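Local coordinates for protein neurotoxin (Clostridium botulinum, PDB 3N7L) that is the receptor-binding domain of a botulinum neurotoxin and probably attaches the toxin to gangliosides on nerve cells, at residues I39-F44 with N140-V145; I376-S381 with A407-S412. One frame throughout, in Å; residues are numbered along the deposited sequence.

Contact 1 (I39-F44 with N140-V145); sequences IFPFDF and NKWFFV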
# COMPACT_ATOMS: atom_id res chain seq x y z
N ILE A 39 -5.28 -8.96 -14.54
CA ILE A 39 -5.83 -9.51 -13.31
C ILE A 39 -6.04 -8.41 -12.28
O ILE A 39 -5.47 -7.33 -12.39
CB ILE A 39 -4.92 -10.60 -12.68
CG1 ILE A 39 -3.60 -9.99 -12.21
CG2 ILE A 39 -4.65 -11.71 -13.69
CD1 ILE A 39 -2.74 -10.96 -11.44
N PHE A 40 -6.87 -8.70 -11.29
CA PHE A 40 -7.18 -7.75 -10.23
C PHE A 40 -5.89 -7.09 -9.73
O PHE A 40 -4.85 -7.75 -9.61
CB PHE A 40 -7.89 -8.46 -9.07
CG PHE A 40 -8.38 -7.54 -8.00
CD1 PHE A 40 -7.56 -7.22 -6.91
CD2 PHE A 40 -9.63 -6.94 -8.09
CE1 PHE A 40 -7.99 -6.32 -5.93
CE2 PHE A 40 -10.07 -6.04 -7.12
CZ PHE A 40 -9.25 -5.73 -6.04
N PRO A 41 -5.94 -5.79 -9.42
CA PRO A 41 -7.10 -4.89 -9.48
C PRO A 41 -7.43 -4.30 -10.86
O PRO A 41 -8.16 -3.31 -10.95
CB PRO A 41 -6.74 -3.82 -8.47
CG PRO A 41 -5.27 -3.64 -8.74
CD PRO A 41 -4.77 -5.08 -8.86
N PHE A 42 -6.89 -4.90 -11.92
CA PHE A 42 -7.15 -4.45 -13.29
C PHE A 42 -6.83 -2.98 -13.53
O PHE A 42 -7.53 -2.28 -14.26
CB PHE A 42 -8.62 -4.70 -13.66
CG PHE A 42 -9.09 -6.09 -13.33
CD1 PHE A 42 -9.96 -6.29 -12.26
CD2 PHE A 42 -8.67 -7.18 -14.07
CE1 PHE A 42 -10.40 -7.58 -11.94
CE2 PHE A 42 -9.10 -8.47 -13.75
CZ PHE A 42 -9.97 -8.67 -12.69
N ASP A 43 -5.75 -2.52 -12.93
CA ASP A 43 -5.30 -1.14 -13.05
C ASP A 43 -4.70 -0.86 -14.43
O ASP A 43 -4.40 -1.79 -15.19
CB ASP A 43 -4.21 -0.90 -12.02
CG ASP A 43 -3.05 -1.87 -12.18
OD1 ASP A 43 -2.16 -1.61 -13.01
OD2 ASP A 43 -3.05 -2.92 -11.50
N PHE A 44 -4.54 0.41 -14.76
CA PHE A 44 -3.88 0.77 -15.99
C PHE A 44 -2.63 1.52 -15.54
O PHE A 44 -2.64 2.21 -14.51
CB PHE A 44 -4.78 1.60 -16.94
CG PHE A 44 -5.25 2.93 -16.39
CD1 PHE A 44 -4.47 4.07 -16.54
CD2 PHE A 44 -6.51 3.06 -15.82
CE1 PHE A 44 -4.95 5.33 -16.16
CE2 PHE A 44 -7.00 4.31 -15.43
CZ PHE A 44 -6.22 5.44 -15.60
N ASN A 140 5.63 4.49 -2.07
CA ASN A 140 5.34 3.73 -3.28
C ASN A 140 4.23 2.70 -3.16
O ASN A 140 4.17 1.73 -3.93
CB ASN A 140 6.63 3.04 -3.75
CG ASN A 140 7.85 3.92 -3.53
OD1 ASN A 140 7.84 5.10 -3.89
ND2 ASN A 140 8.89 3.36 -2.94
N LYS A 141 3.33 2.91 -2.21
CA LYS A 141 2.24 1.99 -1.99
C LYS A 141 0.92 2.44 -2.61
O LYS A 141 0.73 3.61 -2.94
CB LYS A 141 2.05 1.77 -0.48
CG LYS A 141 1.65 3.03 0.28
CD LYS A 141 1.84 2.87 1.79
CE LYS A 141 3.32 2.69 2.16
NZ LYS A 141 3.55 2.44 3.62
N TRP A 142 0.02 1.49 -2.79
CA TRP A 142 -1.30 1.80 -3.31
C TRP A 142 -2.02 2.58 -2.22
O TRP A 142 -1.89 2.25 -1.04
CB TRP A 142 -2.10 0.52 -3.56
CG TRP A 142 -1.93 -0.12 -4.90
CD1 TRP A 142 -1.24 -1.26 -5.19
CD2 TRP A 142 -2.52 0.31 -6.13
NE1 TRP A 142 -1.38 -1.58 -6.52
CE2 TRP A 142 -2.16 -0.63 -7.12
CE3 TRP A 142 -3.33 1.40 -6.49
CZ2 TRP A 142 -2.58 -0.51 -8.45
CZ3 TRP A 142 -3.75 1.52 -7.81
CH2 TRP A 142 -3.37 0.56 -8.78
N PHE A 143 -2.76 3.62 -2.59
CA PHE A 143 -3.54 4.36 -1.60
C PHE A 143 -4.84 4.83 -2.25
O PHE A 143 -4.92 5.01 -3.47
CB PHE A 143 -2.73 5.51 -0.95
CG PHE A 143 -2.31 6.60 -1.87
CD1 PHE A 143 -3.02 7.80 -1.93
CD2 PHE A 143 -1.15 6.48 -2.64
CE1 PHE A 143 -2.58 8.86 -2.72
CE2 PHE A 143 -0.71 7.53 -3.45
CZ PHE A 143 -1.42 8.72 -3.48
N PHE A 144 -5.87 4.99 -1.42
CA PHE A 144 -7.19 5.40 -1.90
C PHE A 144 -7.47 6.87 -1.64
O PHE A 144 -7.47 7.33 -0.50
CB PHE A 144 -8.26 4.54 -1.22
CG PHE A 144 -9.65 4.79 -1.72
CD1 PHE A 144 -10.01 4.47 -3.03
CD2 PHE A 144 -10.63 5.32 -0.88
CE1 PHE A 144 -11.31 4.65 -3.48
CE2 PHE A 144 -11.94 5.51 -1.32
CZ PHE A 144 -12.28 5.18 -2.63
N VAL A 145 -7.70 7.61 -2.73
CA VAL A 145 -7.97 9.03 -2.65
C VAL A 145 -9.45 9.34 -2.76
O VAL A 145 -10.17 8.73 -3.54
CB VAL A 145 -7.25 9.80 -3.79
CG1 VAL A 145 -7.65 11.28 -3.76
CG2 VAL A 145 -5.75 9.65 -3.66
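In the lectin-like β-sandwich of the receptor-binding domain, the indole of Trp142 points its six-membered ring at Pro41 and Asp43, in the loop joining strands 35-36 and 44-47. The two backbones stay well apart, with 10.8 Å between Pro41 CA and Trp142 CA, so one long aromatic side chain does nearly all the bridging. With CG placed beside its own backbone N and anti to the carbonyl carbon (chi1 -88°), Trp142 leads with the outer atoms CZ2 and CH2. Asp43 meets this rim edge-on: its CB sits 3.7 Å from Trp142 CH2, close to the ring plane, and its CG also lies in that plane. The carboxylate is turned 58° from the indole, and Asp43 OD2 comes 3.9 Å from Trp142 CZ2. An acid near the faintly positive C-H rim of an indole is probably a mildly favourable arrangement. Pro41 approaches obliquely, its CG 4.1 Å from Trp142 CZ2, in a purely apolar touch.

The loop gets its shape from a type VI turn: the peptide bond before Pro41 is cis, and Phe42 N donates to Ile39 O at 2.9 Å. Within the turn, the Phe40 ring lies under Pro41, whose CB is centred 3.7 Å above the ring plane, a CH-π contact. This jelly-roll architecture brings strands 44-47 and 143-150 into one antiparallel sheet, where Trp204 of strand 202-211 touches both Asp43 and Trp142. Farther along the chain, Trp237 bonds to the backbone of Trp142, Tyr359 OH of trefoil strand 359-366 to its carbonyl oxygen, and Asp357 O to Lys141 NZ.

Contact 2 (I376-S381 with A407-S412); sequences ILSIGS and ASLLES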
# COMPACT_ATOMS: atom_id res chain seq x y z
N ILE A 376 1.76 -15.57 19.66
CA ILE A 376 1.87 -14.54 18.63
C ILE A 376 3.34 -14.20 18.38
O ILE A 376 4.17 -14.30 19.28
CB ILE A 376 1.06 -13.27 19.04
CG1 ILE A 376 1.00 -12.29 17.87
CG2 ILE A 376 1.68 -12.62 20.28
CD1 ILE A 376 0.11 -11.10 18.13
N LEU A 377 3.66 -13.81 17.15
CA LEU A 377 5.04 -13.48 16.79
C LEU A 377 5.33 -12.00 17.02
O LEU A 377 4.63 -11.14 16.50
CB LEU A 377 5.31 -13.82 15.31
CG LEU A 377 6.75 -13.52 14.83
CD1 LEU A 377 7.73 -14.41 15.58
CD2 LEU A 377 6.86 -13.79 13.33
N SER A 378 6.36 -11.72 17.80
CA SER A 378 6.74 -10.36 18.07
C SER A 378 8.25 -10.21 17.83
O SER A 378 8.86 -11.04 17.15
CB SER A 378 6.38 -9.97 19.51
OG SER A 378 6.51 -8.58 19.71
N ILE A 379 8.84 -9.18 18.41
CA ILE A 379 10.26 -8.91 18.23
C ILE A 379 10.79 -8.25 19.49
O ILE A 379 10.04 -7.61 20.22
CB ILE A 379 10.46 -7.98 17.01
CG1 ILE A 379 11.94 -7.85 16.65
CG2 ILE A 379 9.87 -6.60 17.31
CD1 ILE A 379 12.15 -7.13 15.31
N GLY A 380 12.08 -8.41 19.77
CA GLY A 380 12.64 -7.80 20.95
C GLY A 380 14.11 -8.09 21.10
O GLY A 380 14.65 -8.98 20.44
N SER A 381 14.78 -7.34 21.97
CA SER A 381 16.19 -7.54 22.18
C SER A 381 16.42 -8.35 23.45
O SER A 381 15.89 -8.02 24.51
CB SER A 381 16.91 -6.20 22.26
OG SER A 381 18.32 -6.38 22.38
N ALA A 407 -2.46 -11.30 25.31
CA ALA A 407 -3.59 -10.41 25.05
C ALA A 407 -3.12 -8.97 24.84
O ALA A 407 -3.61 -8.27 23.96
CB ALA A 407 -4.59 -10.48 26.20
N SER A 408 -2.16 -8.53 25.65
CA SER A 408 -1.64 -7.18 25.52
C SER A 408 -0.89 -6.95 24.21
O SER A 408 -0.94 -5.86 23.65
CB SER A 408 -0.71 -6.85 26.69
OG SER A 408 -1.42 -6.87 27.92
N LEU A 409 -0.20 -7.98 23.73
CA LEU A 409 0.55 -7.89 22.48
C LEU A 409 -0.37 -7.84 21.27
O LEU A 409 0.00 -7.34 20.21
CB LEU A 409 1.50 -9.08 22.34
CG LEU A 409 2.84 -9.00 23.06
CD1 LEU A 409 3.58 -10.31 22.89
CD2 LEU A 409 3.66 -7.86 22.48
N LEU A 410 -1.57 -8.36 21.46
CA LEU A 410 -2.57 -8.40 20.40
C LEU A 410 -2.80 -7.03 19.77
O LEU A 410 -3.20 -6.92 18.62
CB LEU A 410 -3.87 -8.94 20.97
CG LEU A 410 -4.84 -9.67 20.04
CD1 LEU A 410 -4.15 -10.89 19.43
CD2 LEU A 410 -6.07 -10.09 20.83
N GLU A 411 -2.52 -5.98 20.54
CA GLU A 411 -2.72 -4.61 20.07
C GLU A 411 -1.43 -3.85 19.79
O GLU A 411 -1.46 -2.68 19.42
CB GLU A 411 -3.54 -3.83 21.10
CG GLU A 411 -4.98 -4.28 21.22
CD GLU A 411 -5.73 -4.16 19.91
OE1 GLU A 411 -5.50 -5.01 19.02
OE2 GLU A 411 -6.53 -3.22 19.76
N SER A 412 -0.30 -4.52 19.98
CA SER A 412 0.99 -3.88 19.76
C SER A 412 1.44 -3.89 18.31
O SER A 412 1.28 -4.88 17.60
CB SER A 412 2.04 -4.56 20.63
OG SER A 412 3.30 -3.95 20.45
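A short turn of helix-like backbone at 407-410 packs beside strand 373-384, with Ile376 CA and Leu410 CA 7.8 Å apart and Ser412 N bonded to Leu409 O at 2.8 Å. Leu409 and Ile376 form the middle of the contact. The Leu409 side chain leaves the turn with CG anti to its carbonyl carbon (chi1 -83°), and its two methyls divide the work: CD1 rests 4.0 Å from Ile376 CG2, while CD2 lies 4.0 Å from Ser378 OG. Ile376 CG2 also comes 4.1 Å from Leu409 CB, so this methyl faces both the base and one branch of the leucine. The other arm of Ile376 is extended, and its CD1 comes 4.4 Å from Leu410 CA, about as near as to the Leu410 CD1 methyl, a looser touch at the margin. Leu410 sets off away from the strand and bends back onto Phe364 of strand 359-366.

These strands belong to the β-trefoil half of the receptor-binding domain, and the turn lies in the loop leading from strand 394-402 to strand 417-421. Across the interface the attachment is dispersive. The hydroxyl of Ser378 is satisfied by Ser414 OG, which also bonds to Ser412 OG, so a short chain of serine hydroxyls flanks the leucine and probably adds directional hold to an otherwise greasy, weakly directional fit.

Contact 1 comes first along the chain and is complete before contact 2 begins; their centres lie 30 Å apart and their nearest atoms about 16 Å, without touching. They share no sheet. Residues 39-44 and 140-145 belong to the N-terminal, lectin-like sandwich, whereas 376-381 and 407-412 belong to the C-terminal trefoil. A thread between them runs through strand 359-366: it pairs with strand 373-384 of contact 2 and also reaches the 140-145 segment of contact 1. Contact 1 thus sits beside the seam between the two halves and contact 2 within the trefoil, in keeping with a receptor-binding unit built from two distinct folds, a lectin-like sandwich and a trefoil, set side by side.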